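Local coordinates for protein Sec-alkylsulfatase (Pseudomonas sp., PDB 4AXH) that hydrolyses (R)-secondary-alkyl sulfates with strict inversion of configuration, using two zinc ions to yield (S)-alcohols and sulfate, at residues L306-L319 and Y368-N380. Numbering follows the deposited sequence.
Sequences LNTADNAPPAMHNL and YLADQRDMYAFLN. With ZN (zinc ion), chain D; ZN (zinc ion), chain C.
Tyr376 and His317 make the clearest direct hydrogen bond between segment 306-319 and helix 362-388. The backbone N of His317 donates to Tyr376 OH at 3.0 Å, with an N-H...O angle of 150°. It arrives at the edge of the phenol, near the ring plane. Water 1 adds a second polar link. It lies within bonding distance of Tyr376 OH, Ala315 O and Gln372 OE1, and so links the loop backbone to two helix side chains. The very short leg to Gln372 is uncertain.

The other end of the Gln372 amide reaches the loop directly. Its NE2 gives a weak hydrogen bond to Pro313 O, 3.1 Å long. The bend at chi2 (-72°) brings NE2 to this oxygen while Gln372 CG lies 3.8 Å from Ala312 CB. Tyr368 OH lies 2.7 Å from Ala312 O, which sits in the ring plane at the edge, and Pro314 CD is close by. The same OH is hydrogen-bonded to Gln353.

Apolar contacts close both ends. Met316 is extended to its sulfur, then bends so that CE lies 3.8 Å from Met375 SD. This methyl also meets Leu379 CD1 at 3.9 Å. Leu319 packs on that same leucine, and helix 420-431 covers the group. At the other end, Leu306 CD2 touches Leu369 CD1 at 4.2 Å.

The loop after residue 307 carries Asp310, whose OD2 bridges both zinc ions of this metallo-beta-lactamase-fold site, and the sulfate-binding Asn318 and Leu319. The buried polar grip falls between these site residues, on the backbone of residues 313 to 317. Its chemistry is consistent with the helix helping to position the loop, probably as second-shell support.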
loop_
_atom_site.group_PDB
_atom_site.type_symbol
_atom_site.label_atom_id
_atom_site.label_comp_id
_atom_site.label_asym_id
_atom_site.label_seq_id
_atom_site.Cartn_x
_atom_site.Cartn_y
_atom_site.Cartn_z
ATOM N N LEU A 306 3.841 -10.119 -30.334
ATOM C CA LEU A 306 3.829 -9.198 -29.198
ATOM C C LEU A 306 4.423 -9.865 -27.970
ATOM O O LEU A 306 4.065 -11.000 -27.640
ATOM C CB LEU A 306 2.427 -8.619 -28.924
ATOM C CG LEU A 306 2.241 -7.738 -27.676
ATOM C CD1 LEU A 306 2.890 -6.386 -27.844
ATOM C CD2 LEU A 306 0.808 -7.580 -27.337
ATOM N N ASN A 307 5.370 -9.172 -27.320
ATOM C CA ASN A 307 5.989 -9.664 -26.101
ATOM C C ASN A 307 5.560 -8.756 -24.939
ATOM O O ASN A 307 5.873 -7.569 -24.924
ATOM C CB ASN A 307 7.501 -9.828 -26.225
ATOM C CG ASN A 307 8.103 -10.526 -25.035
ATOM O OD1 ASN A 307 7.610 -10.422 -23.914
ATOM N ND2 ASN A 307 9.194 -11.251 -25.239
ATOM N N THR A 308 4.829 -9.338 -23.981
ATOM C CA THR A 308 4.233 -8.651 -22.832
ATOM C C THR A 308 5.014 -8.771 -21.540
ATOM O O THR A 308 4.424 -8.574 -20.467
ATOM C CB THR A 308 2.819 -9.164 -22.614
ATOM O OG1 THR A 308 2.890 -10.534 -22.211
ATOM C CG2 THR A 308 1.961 -9.028 -23.848
ATOM N N ALA A 309 6.329 -9.114 -21.618
ATOM C CA ALA A 309 7.185 -9.285 -20.444
ATOM C C ALA A 309 6.440 -10.213 -19.444
ATOM O O ALA A 309 6.051 -11.320 -19.848
ATOM C CB ALA A 309 7.492 -7.917 -19.819
ATOM N N ASP A 310 6.194 -9.742 -18.187
ATOM C CA ASP A 310 5.441 -10.443 -17.118
ATOM C C ASP A 310 4.082 -9.765 -16.839
ATOM O O ASP A 310 3.459 -10.021 -15.786
ATOM C CB ASP A 310 6.226 -10.453 -15.806
ATOM C CG ASP A 310 7.586 -11.086 -15.851
ATOM O OD1 ASP A 310 7.995 -11.546 -16.950
ATOM O OD2 ASP A 310 8.251 -11.128 -14.785
ATOM N N ASN A 311 3.644 -8.882 -17.785
ATOM C CA ASN A 311 2.415 -8.128 -17.665
ATOM C C ASN A 311 1.134 -8.930 -17.816
ATOM O O ASN A 311 0.080 -8.485 -17.333
ATOM C CB ASN A 311 2.442 -6.944 -18.610
ATOM C CG ASN A 311 3.575 -6.039 -18.283
ATOM O OD1 ASN A 311 3.781 -5.674 -17.120
ATOM N ND2 ASN A 311 4.386 -5.749 -19.282
ATOM N N ALA A 312 1.201 -10.085 -18.497
ATOM C CA ALA A 312 0.013 -10.894 -18.692
ATOM C C ALA A 312 0.379 -12.360 -18.830
ATOM O O ALA A 312 0.169 -12.944 -19.891
ATOM C CB ALA A 312 -0.754 -10.401 -19.918
ATOM N N PRO A 313 0.895 -13.007 -17.766
ATOM C CA PRO A 313 1.266 -14.425 -17.900
ATOM C C PRO A 313 0.076 -15.397 -17.767
ATOM O O PRO A 313 -0.996 -14.996 -17.313
ATOM C CB PRO A 313 2.300 -14.595 -16.782
ATOM C CG PRO A 313 1.883 -13.654 -15.726
ATOM C CD PRO A 313 1.198 -12.503 -16.406
ATOM N N PRO A 314 0.258 -16.683 -18.123
ATOM C CA PRO A 314 -0.848 -17.660 -18.050
ATOM C C PRO A 314 -1.157 -18.214 -16.659
ATOM O O PRO A 314 -1.218 -19.441 -16.464
ATOM C CB PRO A 314 -0.422 -18.779 -19.005
ATOM C CG PRO A 314 0.853 -18.378 -19.587
ATOM C CD PRO A 314 1.439 -17.297 -18.738
ATOM N N ALA A 315 -1.368 -17.290 -15.700
ATOM C CA ALA A 315 -1.733 -17.476 -14.293
ATOM C C ALA A 315 -1.989 -16.100 -13.734
ATOM O O ALA A 315 -1.505 -15.114 -14.298
ATOM C CB ALA A 315 -0.588 -18.130 -13.519
ATOM N N MET A 316 -2.754 -16.009 -12.648
ATOM C CA MET A 316 -3.008 -14.737 -11.987
ATOM C C MET A 316 -1.693 -14.320 -11.356
ATOM O O MET A 316 -1.013 -15.169 -10.779
ATOM C CB MET A 316 -4.092 -14.887 -10.902
ATOM C CG MET A 316 -4.514 -13.551 -10.322
ATOM S SD MET A 316 -5.768 -13.646 -9.045
ATOM C CE MET A 316 -7.294 -13.369 -9.990
ATOM N N HIS A 317 -1.287 -13.052 -11.516
ATOM C CA HIS A 317 -0.030 -12.590 -10.905
ATOM C C HIS A 317 -0.335 -11.994 -9.525
ATOM O O HIS A 317 -1.507 -11.968 -9.096
ATOM C CB HIS A 317 0.690 -11.583 -11.821
ATOM C CG HIS A 317 2.193 -11.623 -11.792
ATOM N ND1 HIS A 317 2.906 -11.752 -10.592
ATOM C CD2 HIS A 317 3.076 -11.477 -12.811
ATOM C CE1 HIS A 317 4.189 -11.695 -10.922
ATOM N NE2 HIS A 317 4.349 -11.526 -12.244
ATOM N N ASN A 318 0.698 -11.541 -8.809
ATOM C CA ASN A 318 0.484 -10.992 -7.471
ATOM C C ASN A 318 0.270 -9.495 -7.462
ATOM O O ASN A 318 0.966 -8.772 -8.170
ATOM C CB ASN A 318 1.683 -11.301 -6.578
ATOM C CG ASN A 318 1.782 -12.727 -6.110
ATOM O OD1 ASN A 318 0.899 -13.274 -5.383
ATOM N ND2 ASN A 318 2.925 -13.325 -6.416
ATOM N N LEU A 319 -0.642 -9.025 -6.611
ATOM C CA LEU A 319 -0.811 -7.599 -6.353
ATOM C C LEU A 319 0.031 -7.311 -5.087
ATOM O O LEU A 319 0.480 -6.185 -4.873
ATOM C CB LEU A 319 -2.293 -7.193 -6.172
ATOM C CG LEU A 319 -3.116 -7.259 -7.437
ATOM C CD1 LEU A 319 -4.579 -7.016 -7.148
ATOM C CD2 LEU A 319 -2.571 -6.316 -8.524
ATOM N N TYR A 368 -7.262 -13.627 -25.050
ATOM C CA TYR A 368 -6.329 -13.759 -23.935
ATOM C C TYR A 368 -6.099 -12.390 -23.301
ATOM O O TYR A 368 -6.396 -12.230 -22.118
ATOM C CB TYR A 368 -5.050 -14.452 -24.422
ATOM C CG TYR A 368 -3.969 -14.672 -23.387
ATOM C CD1 TYR A 368 -3.065 -13.656 -23.061
ATOM C CD2 TYR A 368 -3.757 -15.926 -22.830
ATOM C CE1 TYR A 368 -2.035 -13.868 -22.146
ATOM C CE2 TYR A 368 -2.735 -16.143 -21.901
ATOM C CZ TYR A 368 -1.858 -15.118 -21.592
ATOM O OH TYR A 368 -0.819 -15.322 -20.712
ATOM N N LEU A 369 -5.727 -11.386 -24.097
ATOM C CA LEU A 369 -5.536 -10.012 -23.636
ATOM C C LEU A 369 -6.740 -9.415 -22.958
ATOM O O LEU A 369 -6.618 -8.885 -21.858
ATOM C CB LEU A 369 -5.049 -9.100 -24.760
ATOM C CG LEU A 369 -3.604 -9.324 -25.174
ATOM C CD1 LEU A 369 -3.204 -8.349 -26.250
ATOM C CD2 LEU A 369 -2.681 -9.269 -23.956
ATOM N N ALA A 370 -7.916 -9.538 -23.566
ATOM C CA ALA A 370 -9.135 -9.009 -22.995
ATOM C C ALA A 370 -9.483 -9.695 -21.690
ATOM O O ALA A 370 -9.933 -9.020 -20.772
ATOM C CB ALA A 370 -10.257 -9.143 -23.984
ATOM N N ASP A 371 -9.238 -11.021 -21.568
ATOM C CA ASP A 371 -9.487 -11.794 -20.330
ATOM C C ASP A 371 -8.552 -11.297 -19.217
ATOM O O ASP A 371 -9.017 -11.057 -18.103
ATOM C CB ASP A 371 -9.293 -13.306 -20.567
ATOM C CG ASP A 371 -10.365 -14.023 -21.388
ATOM O OD1 ASP A 371 -11.363 -13.390 -21.751
ATOM O OD2 ASP A 371 -10.206 -15.226 -21.648
ATOM N N GLN A 372 -7.245 -11.098 -19.556
ATOM C CA GLN A 372 -6.193 -10.602 -18.660
ATOM C C GLN A 372 -6.586 -9.231 -18.134
ATOM O O GLN A 372 -6.706 -9.068 -16.923
ATOM C CB GLN A 372 -4.828 -10.557 -19.377
ATOM C CG GLN A 372 -4.191 -11.931 -19.690
ATOM C CD GLN A 372 -3.650 -12.702 -18.497
ATOM O OE1 GLN A 372 -3.251 -12.136 -17.477
ATOM N NE2 GLN A 372 -3.591 -14.021 -18.621
ATOM N N ARG A 373 -6.880 -8.286 -19.043
ATOM C CA ARG A 373 -7.355 -6.936 -18.738
ATOM C C ARG A 373 -8.529 -7.010 -17.781
ATOM O O ARG A 373 -8.435 -6.484 -16.691
ATOM C CB ARG A 373 -7.776 -6.194 -20.033
ATOM C CG ARG A 373 -8.563 -4.913 -19.753
ATOM C CD ARG A 373 -9.484 -4.533 -20.880
ATOM N NE ARG A 373 -10.639 -5.419 -20.992
ATOM C CZ ARG A 373 -11.278 -5.666 -22.128
ATOM N NH1 ARG A 373 -10.889 -5.092 -23.249
ATOM N NH2 ARG A 373 -12.308 -6.498 -22.149
ATOM N N ASP A 374 -9.591 -7.722 -18.162
ATOM C CA ASP A 374 -10.787 -7.934 -17.356
ATOM C C ASP A 374 -10.494 -8.511 -15.965
ATOM O O ASP A 374 -11.175 -8.116 -15.029
ATOM C CB ASP A 374 -11.792 -8.844 -18.091
ATOM C CG ASP A 374 -12.515 -8.239 -19.276
ATOM O OD1 ASP A 374 -12.423 -7.001 -19.468
ATOM O OD2 ASP A 374 -13.192 -8.999 -20.004
ATOM N N MET A 375 -9.509 -9.442 -15.831
ATOM C CA MET A 375 -9.142 -10.073 -14.546
ATOM C C MET A 375 -8.612 -9.055 -13.549
ATOM O O MET A 375 -9.026 -9.070 -12.388
ATOM C CB MET A 375 -8.177 -11.231 -14.752
ATOM C CG MET A 375 -7.630 -11.813 -13.483
ATOM S SD MET A 375 -6.411 -13.138 -13.673
ATOM C CE MET A 375 -5.264 -12.463 -14.809
ATOM N N TYR A 376 -7.748 -8.141 -14.017
ATOM C CA TYR A 376 -7.192 -7.109 -13.165
ATOM C C TYR A 376 -8.180 -6.027 -12.828
ATOM O O TYR A 376 -8.275 -5.657 -11.649
ATOM C CB TYR A 376 -5.828 -6.596 -13.680
ATOM C CG TYR A 376 -4.760 -7.672 -13.609
ATOM C CD1 TYR A 376 -4.307 -8.153 -12.381
ATOM C CD2 TYR A 376 -4.291 -8.290 -14.762
ATOM C CE1 TYR A 376 -3.403 -9.206 -12.306
ATOM C CE2 TYR A 376 -3.366 -9.327 -14.699
ATOM C CZ TYR A 376 -2.918 -9.777 -13.465
ATOM O OH TYR A 376 -1.986 -10.790 -13.375
ATOM N N ALA A 377 -8.989 -5.574 -13.819
ATOM C CA ALA A 377 -10.010 -4.549 -13.569
ATOM C C ALA A 377 -11.040 -5.080 -12.609
ATOM O O ALA A 377 -11.477 -4.331 -11.731
ATOM C CB ALA A 377 -10.665 -4.098 -14.857
ATOM N N PHE A 378 -11.353 -6.393 -12.687
ATOM C CA PHE A 378 -12.295 -7.023 -11.766
ATOM C C PHE A 378 -11.754 -6.969 -10.327
ATOM O O PHE A 378 -12.490 -6.655 -9.386
ATOM C CB PHE A 378 -12.608 -8.474 -12.170
ATOM C CG PHE A 378 -13.310 -9.286 -11.120
ATOM C CD1 PHE A 378 -14.661 -9.080 -10.846
ATOM C CD2 PHE A 378 -12.616 -10.236 -10.367
ATOM C CE1 PHE A 378 -15.324 -9.838 -9.861
ATOM C CE2 PHE A 378 -13.267 -10.968 -9.357
ATOM C CZ PHE A 378 -14.624 -10.759 -9.111
ATOM N N LEU A 379 -10.482 -7.290 -10.158
ATOM C CA LEU A 379 -9.881 -7.296 -8.838
ATOM C C LEU A 379 -10.029 -5.945 -8.185
ATOM O O LEU A 379 -10.591 -5.871 -7.100
ATOM C CB LEU A 379 -8.422 -7.782 -8.871
ATOM C CG LEU A 379 -8.241 -9.272 -9.047
ATOM C CD1 LEU A 379 -6.793 -9.585 -9.424
ATOM C CD2 LEU A 379 -8.669 -10.035 -7.801
ATOM N N ASN A 380 -9.655 -4.890 -8.903
ATOM C CA ASN A 380 -9.763 -3.519 -8.443
ATOM C C ASN A 380 -11.239 -3.111 -8.213
ATOM O O ASN A 380 -11.618 -2.775 -7.089
ATOM C CB ASN A 380 -9.093 -2.591 -9.461
ATOM C CG ASN A 380 -9.015 -1.172 -9.000
ATOM O OD1 ASN A 380 -8.107 -0.790 -8.251
ATOM N ND2 ASN A 380 -9.976 -0.358 -9.427
HETATM ZN ZN ZN D . 8.802 -9.579 -13.348
HETATM ZN ZN ZN C . 9.810 -12.545 -14.376
HETATM O O HOH W 1 -1.936 -12.432 -15.394
HETATM O O HOH W 2 9.808 -11.283 -12.685
#